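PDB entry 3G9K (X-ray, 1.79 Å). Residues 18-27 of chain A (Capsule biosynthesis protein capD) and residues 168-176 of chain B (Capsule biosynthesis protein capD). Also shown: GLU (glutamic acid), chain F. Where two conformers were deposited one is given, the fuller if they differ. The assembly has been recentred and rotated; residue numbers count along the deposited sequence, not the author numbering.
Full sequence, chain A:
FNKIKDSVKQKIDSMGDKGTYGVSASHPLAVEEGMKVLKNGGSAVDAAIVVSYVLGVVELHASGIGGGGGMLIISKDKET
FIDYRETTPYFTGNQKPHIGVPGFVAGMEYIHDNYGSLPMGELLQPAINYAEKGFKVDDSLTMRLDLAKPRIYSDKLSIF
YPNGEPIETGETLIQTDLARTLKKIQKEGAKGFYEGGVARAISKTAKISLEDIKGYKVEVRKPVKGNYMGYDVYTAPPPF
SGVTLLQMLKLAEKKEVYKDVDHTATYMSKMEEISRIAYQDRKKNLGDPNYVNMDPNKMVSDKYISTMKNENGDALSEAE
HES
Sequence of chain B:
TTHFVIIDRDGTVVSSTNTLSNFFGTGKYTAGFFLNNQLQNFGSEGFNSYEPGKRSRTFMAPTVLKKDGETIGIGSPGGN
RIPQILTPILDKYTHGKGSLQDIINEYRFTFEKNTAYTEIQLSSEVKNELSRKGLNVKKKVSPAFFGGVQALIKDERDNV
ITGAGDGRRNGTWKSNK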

# COMPACT_ATOMS: atom_id res chain seq x y z
N LYS A 18 -15.50 16.86 -18.26
CA LYS A 18 -14.18 17.13 -17.62
C LYS A 18 -14.11 18.62 -17.22
O LYS A 18 -14.33 19.50 -18.09
N GLY A 19 -13.82 18.93 -15.95
CA GLY A 19 -13.61 17.93 -14.88
C GLY A 19 -12.16 17.49 -14.78
O GLY A 19 -11.45 17.37 -15.79
N THR A 20 -11.70 17.26 -13.55
CA THR A 20 -10.32 16.91 -13.33
C THR A 20 -10.23 15.58 -12.57
O THR A 20 -11.05 15.29 -11.69
N TYR A 21 -9.21 14.80 -12.93
CA TYR A 21 -8.96 13.48 -12.35
C TYR A 21 -7.50 13.02 -12.55
O TYR A 21 -6.79 13.54 -13.39
N GLY A 22 -7.11 12.01 -11.78
CA GLY A 22 -5.73 11.62 -11.67
C GLY A 22 -5.61 10.23 -11.05
O GLY A 22 -6.48 9.81 -10.30
N VAL A 23 -4.53 9.55 -11.40
CA VAL A 23 -4.12 8.26 -10.84
C VAL A 23 -2.62 8.27 -10.54
O VAL A 23 -1.81 8.70 -11.38
N SER A 24 -2.23 7.72 -9.39
CA SER A 24 -0.81 7.54 -9.06
C SER A 24 -0.65 6.10 -8.60
O SER A 24 -1.32 5.71 -7.66
N ALA A 25 0.16 5.33 -9.30
CA ALA A 25 0.35 3.87 -9.02
C ALA A 25 1.76 3.36 -9.41
O ALA A 25 2.47 3.99 -10.22
N SER A 26 2.14 2.20 -8.87
CA SER A 26 3.50 1.67 -9.04
C SER A 26 3.67 0.82 -10.33
O SER A 26 4.68 0.15 -10.55
N HIS A 27 2.66 0.82 -11.18
CA HIS A 27 2.84 0.21 -12.51
C HIS A 27 2.14 1.08 -13.57
O HIS A 27 1.00 1.41 -13.41
N ARG B 168 11.82 4.22 -6.94
CA ARG B 168 12.23 2.94 -6.35
C ARG B 168 11.39 1.75 -6.81
O ARG B 168 11.90 0.66 -6.79
N ARG B 169 10.13 1.99 -7.20
CA ARG B 169 9.15 0.98 -7.62
C ARG B 169 8.65 1.24 -9.05
O ARG B 169 7.65 0.65 -9.48
N ASN B 170 9.33 2.12 -9.78
CA ASN B 170 8.84 2.62 -11.07
C ASN B 170 7.47 3.27 -10.99
O ASN B 170 6.68 3.17 -11.93
N GLY B 171 7.21 3.96 -9.87
CA GLY B 171 5.98 4.66 -9.68
C GLY B 171 5.85 5.84 -10.61
O GLY B 171 6.82 6.53 -10.91
N THR B 172 4.62 6.07 -11.04
CA THR B 172 4.30 7.17 -11.94
C THR B 172 2.90 7.70 -11.60
O THR B 172 2.17 7.19 -10.71
N TRP B 173 2.54 8.79 -12.24
CA TRP B 173 1.22 9.33 -12.09
C TRP B 173 0.82 10.09 -13.35
O TRP B 173 1.68 10.50 -14.16
N LYS B 174 -0.49 10.30 -13.47
CA LYS B 174 -1.09 11.02 -14.58
C LYS B 174 -2.31 11.75 -14.10
O LYS B 174 -2.96 11.39 -13.09
N SER B 175 -2.57 12.87 -14.79
CA SER B 175 -3.83 13.57 -14.61
C SER B 175 -4.30 14.08 -15.94
O SER B 175 -3.58 13.96 -16.94
N ASN B 176 -5.51 14.59 -15.97
CA ASN B 176 -6.15 14.85 -17.25
C ASN B 176 -5.66 16.13 -17.92
O ASN B 176 -5.47 17.15 -17.26

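When two strands pair edge to edge, the backbone carries the register and the side chains settle what happens above, below and at the ends; strand 172-175 of chain B, antiparallel to strand 22-25 of chain A, illustrates the division. Arg B168 lies out of reach. Arg B169 (chi1 m) starts toward chain A, its CB 4.1 Å from CB of Ser A26 (chi1 p), but its end leads away to the bound glutamic acid, where NH1 donates to OE2 of GLU at 2.6 Å and NH2 makes a weak bond to OE1 of GLU at 3.4 Å. Asn B170 points sideways, and its backbone O accepts from a water at 2.7 Å. The same water donates to Ala A25 O at 3.0 Å and accepts from Thr B172 OG1 at 2.7 Å, so a single molecule ties the p rotamer of Thr B172 to both chains.

Within the ladder, side chains alternate. Thr B172 and Lys B174 share a face with Ala A25 and Val A23 (chi1 t), and Lys B174 (chi1 m, chi2 and chi3 t, chi4 m) leads away at its end. Trp B173 and Ser B175, both chi1 p, occupy the other face with Ser A24. There Trp B173 CB lies 3.7 Å from Ser A24 CB, whereas the indole leads away. Ser B175 sits across from Gly A22, and its hydroxyl is satisfied elsewhere in the structure.

Asn B176, chi1 p, points toward chain A. Its ND2 donates to Gly A19 O in a very short 2.4 Å bond, while OD1 receives a weak bond from Tyr A21 N at 3.3 Å and lies 3.0 Å from Thr A20 OG1. Its CB covers one face of the Tyr A21 ring, 3.6 Å from the centroid, a CH-pi contact; Tyr A21 (chi1 p) sets out sideways, but the end of its side chain comes nearer.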

# COMPACT_ATOMS: atom_id res chain seq x y z
CB LYS A 18 -13.04 16.78 -18.58
CG LYS A 18 -13.00 17.67 -19.83
CD LYS A 18 -12.43 16.95 -21.05
CE LYS A 18 -13.02 17.52 -22.35
NZ LYS A 18 -12.72 16.64 -23.51
CB THR A 20 -9.57 18.06 -12.60
OG1 THR A 20 -8.16 17.95 -12.82
CG2 THR A 20 -9.88 18.09 -11.15
CB TYR A 21 -9.90 12.45 -12.96
CG TYR A 21 -9.87 12.37 -14.47
CD1 TYR A 21 -10.80 13.09 -15.24
CD2 TYR A 21 -8.94 11.58 -15.13
CE1 TYR A 21 -10.78 13.02 -16.64
CE2 TYR A 21 -8.91 11.51 -16.52
CZ TYR A 21 -9.85 12.23 -17.26
OH TYR A 21 -9.82 12.18 -18.64
CB VAL A 23 -4.40 7.10 -11.83
CG1 VAL A 23 -4.04 5.72 -11.22
CG2 VAL A 23 -5.86 7.14 -12.32
CB SER A 24 -0.35 8.53 -7.99
OG SER A 24 1.00 8.31 -7.60
CB ALA A 25 -0.73 3.01 -9.73
CB SER A 26 3.94 0.86 -7.84
OG SER A 26 3.01 -0.13 -7.54
CB HIS A 27 2.31 -1.22 -12.57
CG HIS A 27 2.81 -2.00 -13.76
ND1 HIS A 27 2.34 -1.79 -15.03
CD2 HIS A 27 3.72 -3.01 -13.86
CE1 HIS A 27 2.95 -2.61 -15.87
NE2 HIS A 27 3.80 -3.36 -15.19
CB ARG B 168 12.24 3.01 -4.83
CG ARG B 168 13.19 4.05 -4.27
CD ARG B 168 12.84 4.38 -2.83
NE ARG B 168 13.72 5.38 -2.26
CZ ARG B 168 13.61 6.69 -2.50
NH1 ARG B 168 12.62 7.15 -3.26
NH2 ARG B 168 14.45 7.55 -1.95
CB ARG B 169 7.90 1.04 -6.71
CG ARG B 169 8.16 0.83 -5.24
CD ARG B 169 7.91 -0.60 -4.73
NE ARG B 169 8.42 -0.73 -3.37
CZ ARG B 169 8.07 -1.67 -2.49
NH1 ARG B 169 7.18 -2.61 -2.80
NH2 ARG B 169 8.61 -1.64 -1.29
CB ASN B 170 8.86 1.51 -12.14
CG ASN B 170 10.00 0.55 -11.94
OD1 ASN B 170 9.81 -0.68 -11.79
ND2 ASN B 170 11.19 1.09 -11.90
CB THR B 172 4.36 6.72 -13.47
OG1 THR B 172 3.39 5.71 -13.73
CG2 THR B 172 5.73 6.22 -13.86
CB TRP B 173 1.17 10.24 -10.87
CG TRP B 173 1.96 11.48 -11.12
CD1 TRP B 173 3.30 11.63 -10.96
CD2 TRP B 173 1.45 12.74 -11.62
NE1 TRP B 173 3.67 12.94 -11.31
CE2 TRP B 173 2.56 13.62 -11.74
CE3 TRP B 173 0.16 13.21 -11.98
CZ2 TRP B 173 2.44 14.94 -12.18
CZ3 TRP B 173 0.03 14.52 -12.44
CH2 TRP B 173 1.17 15.36 -12.55
CB LYS B 174 -1.44 10.06 -15.73
CG LYS B 174 -0.25 9.69 -16.62
CD LYS B 174 -0.70 9.06 -17.91
CE LYS B 174 0.48 8.59 -18.76
NZ LYS B 174 1.57 9.61 -18.84
CB SER B 175 -3.73 14.69 -13.58
OG SER B 175 -2.96 15.78 -14.06
CB ASN B 176 -7.66 14.81 -17.13
CG ASN B 176 -8.23 15.90 -16.28
OD1 ASN B 176 -7.61 16.38 -15.33
ND2 ASN B 176 -9.45 16.31 -16.63
N GLU F . 7.40 -6.34 4.40
CA GLU F . 6.90 -5.53 3.29
C GLU F . 5.38 -5.29 3.38
O GLU F . 4.64 -6.27 3.50
CB GLU F . 7.27 -6.24 1.99
CG GLU F . 6.45 -5.84 0.78
CD GLU F . 6.73 -4.44 0.29
OE1 GLU F . 7.25 -3.61 1.06
OE2 GLU F . 6.38 -4.20 -0.88
OXT GLU F . 4.84 -4.16 3.34
O HOH W 1 4.08 3.30 -12.65